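Local coordinates for protein glycoside Hydrolase (Bacteroides uniformis, PDB 5T99) that probably releases galactose units from agarose-derived oligosaccharides as a family 2 glycoside hydrolase, and binds the sugar mimic d-galacto-isofagomine, at residues S222-N225 and E229-A232; H185-T190 and Y268-E273; T521-I526 and H614-W619; I536-Q541 and F600-S605. One frame throughout, in Å; residues are numbered along the deposited sequence.

How the contacts relate
From the N terminus, the chain first opens contact 2 at 185-190, and that long loop closes only at 268-273. Nested inside it is contact 1, the hairpin end 222-225 with 229-232; strands 215-224 and 268-276 are neighbours in one sheet, so I224 and S222 join K269 and K271 through the backbone. Both close before contact 3 opens at 521-526; it closes at 614-619, with contact 4, 536-541 against 600-605, nested inside. Contact 1 joins neighbouring strands within one sheet of the beta sandwich and contact 2 packs its two sheets together; contact 4 pairs helices around the barrel; contact 3 ties a barrel loop to the next beta domain, with H614 stacked on Y601.

Contact 1 (S222-N225 and E229-A232); sequences SIIN and ETVA
N225 and E229 grip each other twice where the hairpin turns. The backbone N of N225 gives an almost straight bond (174°) to E229 O at 3.1 Å, while N225 OD1 receives the backbone N of E229, also at 3.1 Å, with the donor above the amide carbonyl plane. With CG held between the backbone N and carbonyl carbon (chi1 73°), the amide turns back to E229, and OD1 has a further weak bond to Q227 N within the turn. ND2 lies 3.5 Å from V231 CG1, the two side chains crossing at about a right angle. With an alanine here, E229 N would probably be left without its side-chain acceptor and the turn less firmly fixed. On one face, T230 CG2 lies 3.9 Å from S222 CB, and T230 OG1 meets I224 CG1. On the other, I223 and A232 bring their CB atoms to 4.4 Å; the branched I223 reaches on to I252 and M254 of the facing sheet, and small A232, beside it, also touches I252. V231 N bonds to I223 O and I223 N to A232 O, so two residues answer one: a classic beta bulge in an antiparallel hairpin at the edge of a beta sandwich.

Contact 2 (H185-T190 and Y268-E273); sequences HGVYVT and YKLKTE. With EDO (1,2-ethanediol), chain J.
One methyl makes both of the close apolar contacts: L270 CD2 lies 3.7 Å from V187 CG1 and equally 3.7 Å from V189 CG2, bridging two valines of the facing strand. L270 meets V187 tip to tip but slides past V189 in the opposite direction. Its CG stands anti to the backbone N (chi1 169°), which carries the forked end across the gap. Leucine suits the place because its long side chain, met by the valines, bridges strand axes 10.3 Å apart, too far for backbone pairing; the branched valines each offer a methyl to it. At the end of the contact, V187 CG2 stands 4.3 Å from T272 OG1, a looser touch; that buried hydroxyl is hydrogen-bonded to H221 ND1. Beside V189, a 1,2-ethanediol, probably from the crystallisation liquor, places O1 2.6 Å from V189 O. The strands run at 139° to each other and belong to different sheets packed face to face. I203 of strand 198-209 touches both V187 and L270, and Y284 and T286 of strand 279-288 pack on V187. Behind strand 180-194, N405, in the loop between helix 388-403 and strand 409-416, bonds to the backbones of V187 and V189.

Contact 3 (T521-I526 and H614-W619); sequences TSYDLI and HILPHW
Y523 reaches from its turn to L616 and P617 at the strand end, and the snug part of the contact lies at the far end of its ring. The hydroxyl oxygen sits 3.4 Å from P617 CD and 3.5 Å from P617 CG, with the phenol crossing the proline obliquely. The peptide before P617 is cis, which probably helps neighbouring L616 and P617 both face Y523. L616 CD2 rests 4.0 Å from both CD1 and CE1 of Y523, again at a slant; its CG is held between backbone N and carbonyl carbon (chi1 56°), which swings the methyl toward the tyrosine. Toward the turn the fit loosens: S522 O only approaches L616 CD2 at 4.4 Å, and S522 OG turns instead to D598. The type I turn T521-D524 is itself lightly held, its closing bond from D524 N to T521 O being weak. The solvent side lies beyond the turn, where I526 is exposed. R676 bonds to the carbonyl oxygens of Y523 and D524, while D524 forms a salt bridge with R599. Tyrosine suits this site because its ring is apolar along the side yet polar at the end. Its hydroxyl is buried, but bonds to P628 O. Across the two segments the attraction is therefore of van der Waals type; polar anchoring comes from around them, so shape rather than charge matching probably sets how loop and strand fit.

Contact 4 (I536-Q541 and F600-S605); sequences IEFHFQ and FYLYQS
Two helices on the outside of the TIM barrel meet here: helix 534-543, which precedes the last barrel strand 549-552, and helix 598-607, which follows that strand in the chain. F538 and Y603 form the junction as an offset edge-to-face pair, the edge of F538 directed to the face of Y603. The ring planes stand at 88° with centroids 5.5 Å apart. F538 CZ lies 3.6 Å from Y603 CD1 and F538 CE1 lies 3.7 Å from Y603 CE1, so the approach falls over one flank of the tyrosine ring. Having CG beside the backbone N (chi1 -59°) sends the phenylalanine ring outward between the helices. The next ring carbon, F538 CE2, approaches L602 CG at 4.3 Å, an apolar neighbour suited to a buried ring. Were F538 shortened to an alanine, the face of Y603 would probably lose its edge partner and a gap would be likely to open between the helices. Each helix also carries internal polar ties: Q541 NE2 bonds to the anti lone pair of E537 OE2 at 3.0 Å, and S605 OG bonds to L602 O at 2.6 Å. The buried carboxylate of E537 is further satisfied by Y478 and Y532. F538 packs on E550 and Y603 on I552, both of strand 549-552, which leads into the pocket residue W553; the Y603 side chain itself stays about 12 Å from d-galacto-isofagomine. Helices packing on each other and on a barrel strand in this way form the outer layer of the (beta/alpha)8 barrel.

Contact 1 (S222-N225 and E229-A232)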
# COMPACT_ATOMS: atom_id res chain seq x y z
N SER A 222 7.31 21.78 20.11
CA SER A 222 5.88 21.99 20.33
C SER A 222 5.07 20.76 19.88
O SER A 222 5.09 20.39 18.70
CB SER A 222 5.40 23.24 19.59
OG SER A 222 6.07 24.39 20.07
N ILE A 223 4.38 20.14 20.84
CA ILE A 223 3.54 18.99 20.59
C ILE A 223 2.13 19.48 20.39
O ILE A 223 1.53 20.07 21.28
CB ILE A 223 3.61 17.95 21.72
CG1 ILE A 223 5.02 17.34 21.73
CG2 ILE A 223 2.57 16.86 21.51
CD1 ILE A 223 5.31 16.45 22.91
N ILE A 224 1.59 19.21 19.20
CA ILE A 224 0.35 19.83 18.74
C ILE A 224 -0.69 18.73 18.56
O ILE A 224 -0.42 17.69 17.95
CB ILE A 224 0.59 20.58 17.42
CG1 ILE A 224 1.63 21.70 17.61
CG2 ILE A 224 -0.72 21.13 16.86
CD1 ILE A 224 2.16 22.25 16.30
N ASN A 225 -1.88 18.98 19.09
CA ASN A 225 -2.98 18.02 19.04
C ASN A 225 -3.73 18.08 17.71
O ASN A 225 -3.39 18.88 16.83
CB ASN A 225 -3.91 18.15 20.29
CG ASN A 225 -4.81 19.39 20.28
OD1 ASN A 225 -4.94 20.11 19.29
ND2 ASN A 225 -5.44 19.63 21.41
N GLU A 229 -3.89 22.86 18.35
CA GLU A 229 -3.46 23.58 19.56
C GLU A 229 -2.21 22.95 20.20
O GLU A 229 -2.15 21.73 20.40
CB GLU A 229 -4.61 23.67 20.60
CG GLU A 229 -5.77 24.60 20.21
CD GLU A 229 -5.49 26.10 20.44
OE1 GLU A 229 -6.30 26.75 21.15
OE2 GLU A 229 -4.48 26.67 19.94
N THR A 230 -1.21 23.78 20.51
CA THR A 230 -0.00 23.33 21.19
C THR A 230 -0.37 22.99 22.62
O THR A 230 -0.83 23.86 23.35
CB THR A 230 1.10 24.40 21.21
OG1 THR A 230 1.45 24.81 19.88
CG2 THR A 230 2.35 23.87 21.92
N VAL A 231 -0.19 21.72 23.00
CA VAL A 231 -0.56 21.23 24.34
C VAL A 231 0.64 20.95 25.26
O VAL A 231 0.46 20.72 26.46
CB VAL A 231 -1.47 19.97 24.26
CG1 VAL A 231 -2.71 20.28 23.44
CG2 VAL A 231 -0.73 18.75 23.69
N ALA A 232 1.85 20.96 24.72
CA ALA A 232 3.06 20.80 25.53
C ALA A 232 4.26 21.31 24.76
O ALA A 232 4.29 21.24 23.52
CB ALA A 232 3.27 19.34 25.92

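Contact 2 (H185-T190 and Y268-E273)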
# COMPACT_ATOMS: atom_id res chain seq x y z
N HIS A 185 15.67 13.05 8.00
CA HIS A 185 15.33 12.08 9.04
C HIS A 185 15.93 12.43 10.40
O HIS A 185 16.30 11.55 11.16
CB HIS A 185 15.75 10.68 8.59
CG HIS A 185 15.37 10.38 7.18
ND1 HIS A 185 16.20 9.70 6.31
CD2 HIS A 185 14.26 10.69 6.47
CE1 HIS A 185 15.60 9.58 5.14
NE2 HIS A 185 14.42 10.18 5.21
N GLY A 186 15.99 13.72 10.70
CA GLY A 186 16.76 14.23 11.83
C GLY A 186 16.07 14.30 13.18
O GLY A 186 16.68 14.79 14.14
N VAL A 187 14.81 13.84 13.27
CA VAL A 187 14.10 13.71 14.55
C VAL A 187 13.55 12.29 14.70
O VAL A 187 12.96 11.74 13.77
CB VAL A 187 12.95 14.72 14.68
CG1 VAL A 187 12.18 14.50 15.98
CG2 VAL A 187 13.47 16.14 14.59
N TYR A 188 13.75 11.72 15.88
CA TYR A 188 13.36 10.35 16.18
C TYR A 188 12.53 10.39 17.47
O TYR A 188 13.06 10.66 18.54
CB TYR A 188 14.64 9.51 16.31
CG TYR A 188 14.50 8.08 16.77
CD1 TYR A 188 13.35 7.31 16.51
CD2 TYR A 188 15.56 7.45 17.45
CE1 TYR A 188 13.26 5.99 16.93
CE2 TYR A 188 15.48 6.13 17.86
CZ TYR A 188 14.33 5.40 17.60
OH TYR A 188 14.28 4.09 18.05
N VAL A 189 11.22 10.12 17.34
CA VAL A 189 10.24 10.24 18.42
C VAL A 189 9.82 8.85 18.90
O VAL A 189 9.32 8.06 18.10
CB VAL A 189 8.98 10.97 17.91
CG1 VAL A 189 7.94 11.14 19.03
CG2 VAL A 189 9.35 12.32 17.29
N THR A 190 10.00 8.58 20.20
CA THR A 190 9.58 7.32 20.82
C THR A 190 8.70 7.60 22.03
O THR A 190 8.61 8.75 22.48
CB THR A 190 10.79 6.46 21.22
OG1 THR A 190 11.69 7.21 22.07
CG2 THR A 190 11.53 5.98 19.96
N TYR A 268 -0.61 13.02 16.75
CA TYR A 268 -0.08 14.29 17.22
C TYR A 268 0.85 14.80 16.14
O TYR A 268 1.27 14.04 15.28
CB TYR A 268 0.69 14.11 18.54
CG TYR A 268 -0.17 13.93 19.76
CD1 TYR A 268 -0.59 15.02 20.52
CD2 TYR A 268 -0.57 12.67 20.17
CE1 TYR A 268 -1.38 14.86 21.65
CE2 TYR A 268 -1.37 12.49 21.31
CZ TYR A 268 -1.76 13.59 22.05
OH TYR A 268 -2.53 13.41 23.17
N LYS A 269 1.16 16.08 16.21
CA LYS A 269 2.15 16.73 15.35
C LYS A 269 3.23 17.40 16.21
O LYS A 269 2.92 18.17 17.12
CB LYS A 269 1.46 17.76 14.46
CG LYS A 269 2.38 18.48 13.47
CD LYS A 269 1.60 19.45 12.58
CE LYS A 269 0.82 18.72 11.49
NZ LYS A 269 0.01 19.66 10.66
N LEU A 270 4.50 17.08 15.92
CA LEU A 270 5.65 17.68 16.59
C LEU A 270 6.25 18.77 15.72
O LEU A 270 6.69 18.48 14.61
CB LEU A 270 6.73 16.63 16.86
CG LEU A 270 8.10 17.12 17.33
CD1 LEU A 270 7.98 17.81 18.69
CD2 LEU A 270 9.11 15.98 17.37
N LYS A 271 6.28 20.00 16.22
CA LYS A 271 6.99 21.10 15.57
C LYS A 271 8.28 21.32 16.34
O LYS A 271 8.25 21.63 17.53
CB LYS A 271 6.12 22.35 15.60
CG LYS A 271 6.70 23.65 15.02
CD LYS A 271 5.91 24.85 15.58
CE LYS A 271 5.57 25.89 14.53
NZ LYS A 271 4.46 26.79 14.99
N THR A 272 9.41 21.16 15.67
CA THR A 272 10.72 21.35 16.29
C THR A 272 11.39 22.59 15.68
O THR A 272 11.59 22.66 14.46
CB THR A 272 11.63 20.10 16.10
OG1 THR A 272 11.03 18.98 16.76
CG2 THR A 272 13.03 20.32 16.68
N GLU A 273 11.73 23.55 16.53
CA GLU A 273 12.33 24.82 16.12
C GLU A 273 13.75 24.87 16.67
O GLU A 273 13.97 24.52 17.84
CB GLU A 273 11.50 26.00 16.63
CG GLU A 273 10.21 26.19 15.84
CD GLU A 273 9.16 27.07 16.51
OE1 GLU A 273 9.13 27.18 17.76
OE2 GLU A 273 8.31 27.64 15.79
C1 EDO J . 6.76 5.84 17.47
O1 EDO J . 8.14 5.98 17.03
C2 EDO J . 6.05 7.19 17.63
O2 EDO J . 4.94 7.34 16.71

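Contact 3 (T521-I526 and H614-W619)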
# COMPACT_ATOMS: atom_id res chain seq x y z
N THR A 521 -12.00 -19.84 -11.63
CA THR A 521 -13.28 -19.95 -10.91
C THR A 521 -13.31 -19.11 -9.61
O THR A 521 -12.40 -19.20 -8.77
CB THR A 521 -13.65 -21.44 -10.62
OG1 THR A 521 -15.00 -21.53 -10.16
CG2 THR A 521 -12.72 -22.08 -9.60
N SER A 522 -14.38 -18.31 -9.48
CA SER A 522 -14.65 -17.51 -8.27
C SER A 522 -15.34 -18.32 -7.15
O SER A 522 -15.82 -17.74 -6.16
CB SER A 522 -15.47 -16.26 -8.63
OG SER A 522 -15.44 -15.28 -7.61
N TYR A 523 -15.40 -19.65 -7.29
CA TYR A 523 -15.68 -20.54 -6.16
C TYR A 523 -14.48 -20.64 -5.17
O TYR A 523 -14.62 -21.21 -4.10
CB TYR A 523 -16.13 -21.94 -6.63
CG TYR A 523 -17.57 -22.01 -7.11
CD1 TYR A 523 -18.62 -22.07 -6.19
CD2 TYR A 523 -17.89 -22.02 -8.47
CE1 TYR A 523 -19.94 -22.14 -6.60
CE2 TYR A 523 -19.22 -22.09 -8.90
CZ TYR A 523 -20.24 -22.15 -7.96
OH TYR A 523 -21.56 -22.21 -8.36
N ASP A 524 -13.31 -20.08 -5.54
CA ASP A 524 -12.14 -19.98 -4.66
C ASP A 524 -11.65 -21.34 -4.17
O ASP A 524 -11.70 -21.66 -2.98
CB ASP A 524 -12.38 -19.00 -3.49
CG ASP A 524 -12.49 -17.56 -3.95
OD1 ASP A 524 -11.70 -17.13 -4.82
OD2 ASP A 524 -13.37 -16.82 -3.45
N LEU A 525 -11.24 -22.14 -5.16
CA LEU A 525 -10.63 -23.46 -4.98
C LEU A 525 -9.19 -23.57 -5.55
O LEU A 525 -8.39 -24.35 -5.04
CB LEU A 525 -11.49 -24.52 -5.69
CG LEU A 525 -12.85 -24.99 -5.15
CD1 LEU A 525 -13.02 -24.73 -3.66
CD2 LEU A 525 -14.01 -24.40 -5.93
N ILE A 526 -8.86 -22.79 -6.58
CA ILE A 526 -7.68 -23.03 -7.41
C ILE A 526 -6.55 -22.09 -7.00
O ILE A 526 -6.79 -20.97 -6.55
CB ILE A 526 -8.03 -22.80 -8.91
CG1 ILE A 526 -9.21 -23.69 -9.36
CG2 ILE A 526 -6.81 -23.00 -9.81
CD1 ILE A 526 -9.04 -25.18 -9.11
N HIS A 614 -23.65 -12.86 1.96
CA HIS A 614 -23.31 -12.70 0.55
C HIS A 614 -23.53 -14.04 -0.14
O HIS A 614 -23.27 -15.09 0.44
CB HIS A 614 -21.86 -12.23 0.40
CG HIS A 614 -21.34 -12.26 -1.01
ND1 HIS A 614 -21.47 -11.20 -1.87
CD2 HIS A 614 -20.67 -13.22 -1.68
CE1 HIS A 614 -20.90 -11.51 -3.03
NE2 HIS A 614 -20.41 -12.73 -2.94
N ILE A 615 -23.99 -13.96 -1.39
CA ILE A 615 -24.42 -15.13 -2.13
C ILE A 615 -23.67 -15.16 -3.46
O ILE A 615 -23.33 -14.11 -4.04
CB ILE A 615 -25.97 -15.16 -2.31
CG1 ILE A 615 -26.41 -16.42 -3.05
CG2 ILE A 615 -26.47 -13.92 -3.06
CD1 ILE A 615 -27.89 -16.71 -2.93
N LEU A 616 -23.37 -16.38 -3.90
CA LEU A 616 -22.77 -16.63 -5.21
C LEU A 616 -23.23 -18.01 -5.71
O LEU A 616 -23.53 -18.88 -4.88
CB LEU A 616 -21.23 -16.46 -5.17
CG LEU A 616 -20.19 -17.16 -4.27
CD1 LEU A 616 -20.54 -17.13 -2.80
CD2 LEU A 616 -19.87 -18.57 -4.73
N PRO A 617 -23.31 -18.23 -7.03
CA PRO A 617 -22.90 -17.30 -8.09
C PRO A 617 -24.01 -16.32 -8.47
O PRO A 617 -24.90 -16.09 -7.67
CB PRO A 617 -22.57 -18.26 -9.25
CG PRO A 617 -23.48 -19.40 -9.04
CD PRO A 617 -23.57 -19.58 -7.55
N HIS A 618 -23.91 -15.73 -9.66
CA HIS A 618 -25.06 -15.08 -10.32
C HIS A 618 -26.18 -16.09 -10.63
O HIS A 618 -26.01 -17.31 -10.46
CB HIS A 618 -24.63 -14.31 -11.60
CG HIS A 618 -24.07 -15.18 -12.70
ND1 HIS A 618 -22.84 -14.95 -13.27
CD2 HIS A 618 -24.58 -16.26 -13.35
CE1 HIS A 618 -22.60 -15.84 -14.22
NE2 HIS A 618 -23.64 -16.65 -14.28
N TRP A 619 -27.31 -15.58 -11.12
CA TRP A 619 -28.45 -16.42 -11.48
C TRP A 619 -28.89 -16.29 -12.96
O TRP A 619 -30.08 -16.31 -13.25
CB TRP A 619 -29.60 -16.12 -10.51
CG TRP A 619 -30.50 -17.27 -10.24
CD1 TRP A 619 -31.85 -17.32 -10.43
CD2 TRP A 619 -30.12 -18.55 -9.70
NE1 TRP A 619 -32.34 -18.55 -10.05
CE2 TRP A 619 -31.31 -19.32 -9.59
CE3 TRP A 619 -28.90 -19.12 -9.30
CZ2 TRP A 619 -31.31 -20.64 -9.10
CZ3 TRP A 619 -28.90 -20.42 -8.81
CH2 TRP A 619 -30.10 -21.17 -8.72

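Contact 4 (I536-Q541 and F600-S605)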
# COMPACT_ATOMS: atom_id res chain seq x y z
N ILE A 536 -8.70 -23.09 4.79
CA ILE A 536 -7.58 -23.86 5.35
C ILE A 536 -6.77 -23.01 6.34
O ILE A 536 -6.40 -23.50 7.41
CB ILE A 536 -6.66 -24.41 4.22
CG1 ILE A 536 -7.38 -25.50 3.40
CG2 ILE A 536 -5.33 -24.95 4.76
CD1 ILE A 536 -7.62 -26.80 4.15
N GLU A 537 -6.50 -21.75 6.00
CA GLU A 537 -5.78 -20.87 6.94
C GLU A 537 -6.62 -20.61 8.20
O GLU A 537 -6.11 -20.73 9.32
CB GLU A 537 -5.37 -19.55 6.29
CG GLU A 537 -4.34 -18.76 7.10
CD GLU A 537 -3.00 -19.47 7.26
OE1 GLU A 537 -2.55 -20.15 6.31
OE2 GLU A 537 -2.40 -19.32 8.34
N PHE A 538 -7.90 -20.29 8.01
CA PHE A 538 -8.82 -20.06 9.15
C PHE A 538 -8.79 -21.24 10.11
O PHE A 538 -8.68 -21.05 11.33
CB PHE A 538 -10.27 -19.82 8.70
CG PHE A 538 -10.46 -18.65 7.77
CD1 PHE A 538 -9.52 -17.62 7.68
CD2 PHE A 538 -11.61 -18.58 7.00
CE1 PHE A 538 -9.71 -16.56 6.81
CE2 PHE A 538 -11.81 -17.52 6.13
CZ PHE A 538 -10.87 -16.51 6.03
N HIS A 539 -8.88 -22.44 9.55
CA HIS A 539 -8.85 -23.67 10.32
C HIS A 539 -7.58 -23.77 11.16
O HIS A 539 -7.65 -23.97 12.38
CB HIS A 539 -8.97 -24.88 9.40
CG HIS A 539 -9.04 -26.18 10.13
ND1 HIS A 539 -8.03 -27.12 10.08
CD2 HIS A 539 -9.98 -26.67 10.97
CE1 HIS A 539 -8.36 -28.15 10.83
NE2 HIS A 539 -9.53 -27.90 11.39
N PHE A 540 -6.42 -23.63 10.52
CA PHE A 540 -5.14 -23.79 11.22
C PHE A 540 -4.80 -22.60 12.13
O PHE A 540 -4.08 -22.79 13.12
CB PHE A 540 -4.01 -24.15 10.24
CG PHE A 540 -4.05 -25.59 9.75
CD1 PHE A 540 -3.70 -26.64 10.60
CD2 PHE A 540 -4.42 -25.90 8.44
CE1 PHE A 540 -3.74 -27.97 10.16
CE2 PHE A 540 -4.45 -27.23 7.99
CZ PHE A 540 -4.11 -28.26 8.85
N GLN A 541 -5.32 -21.40 11.85
CA GLN A 541 -5.23 -20.27 12.79
C GLN A 541 -6.00 -20.55 14.08
O GLN A 541 -5.50 -20.23 15.17
CB GLN A 541 -5.72 -18.95 12.18
CG GLN A 541 -4.81 -18.36 11.12
CD GLN A 541 -3.52 -17.71 11.64
OE1 GLN A 541 -3.40 -17.30 12.80
NE2 GLN A 541 -2.53 -17.60 10.75
N PHE A 600 -13.50 -11.47 -1.13
CA PHE A 600 -13.73 -10.36 -0.20
C PHE A 600 -14.74 -10.69 0.88
O PHE A 600 -14.52 -10.40 2.05
CB PHE A 600 -14.20 -9.12 -0.98
CG PHE A 600 -14.59 -7.95 -0.12
CD1 PHE A 600 -13.66 -6.96 0.19
CD2 PHE A 600 -15.90 -7.80 0.33
CE1 PHE A 600 -14.03 -5.86 0.95
CE2 PHE A 600 -16.27 -6.70 1.10
CZ PHE A 600 -15.34 -5.73 1.41
N TYR A 601 -15.85 -11.31 0.48
CA TYR A 601 -16.96 -11.59 1.41
C TYR A 601 -16.67 -12.78 2.30
O TYR A 601 -17.11 -12.81 3.44
CB TYR A 601 -18.28 -11.74 0.65
CG TYR A 601 -18.61 -10.47 -0.07
CD1 TYR A 601 -19.21 -9.40 0.60
CD2 TYR A 601 -18.28 -10.30 -1.42
CE1 TYR A 601 -19.49 -8.20 -0.05
CE2 TYR A 601 -18.57 -9.11 -2.08
CZ TYR A 601 -19.16 -8.06 -1.39
OH TYR A 601 -19.43 -6.90 -2.03
N LEU A 602 -15.93 -13.76 1.78
CA LEU A 602 -15.45 -14.86 2.63
C LEU A 602 -14.59 -14.31 3.77
O LEU A 602 -14.79 -14.65 4.93
CB LEU A 602 -14.68 -15.90 1.80
CG LEU A 602 -14.17 -17.15 2.53
CD1 LEU A 602 -15.31 -17.93 3.16
CD2 LEU A 602 -13.41 -18.04 1.57
N TYR A 603 -13.65 -13.43 3.44
CA TYR A 603 -12.85 -12.76 4.47
C TYR A 603 -13.68 -11.86 5.39
O TYR A 603 -13.53 -11.94 6.61
CB TYR A 603 -11.67 -12.00 3.86
CG TYR A 603 -10.53 -12.93 3.48
CD1 TYR A 603 -9.68 -13.46 4.45
CD2 TYR A 603 -10.30 -13.28 2.15
CE1 TYR A 603 -8.64 -14.32 4.11
CE2 TYR A 603 -9.26 -14.13 1.80
CZ TYR A 603 -8.43 -14.65 2.77
OH TYR A 603 -7.41 -15.49 2.41
N GLN A 604 -14.57 -11.06 4.81
CA GLN A 604 -15.48 -10.21 5.59
C GLN A 604 -16.34 -11.02 6.58
O GLN A 604 -16.52 -10.61 7.73
CB GLN A 604 -16.36 -9.36 4.67
CG GLN A 604 -17.01 -8.16 5.33
CD GLN A 604 -17.92 -7.39 4.37
OE1 GLN A 604 -18.86 -7.96 3.79
NE2 GLN A 604 -17.64 -6.09 4.19
N SER A 605 -16.81 -12.20 6.16
CA SER A 605 -17.56 -13.11 7.03
C SER A 605 -16.76 -13.61 8.23
O SER A 605 -17.34 -13.92 9.27
CB SER A 605 -18.10 -14.32 6.25
OG SER A 605 -17.10 -15.31 6.00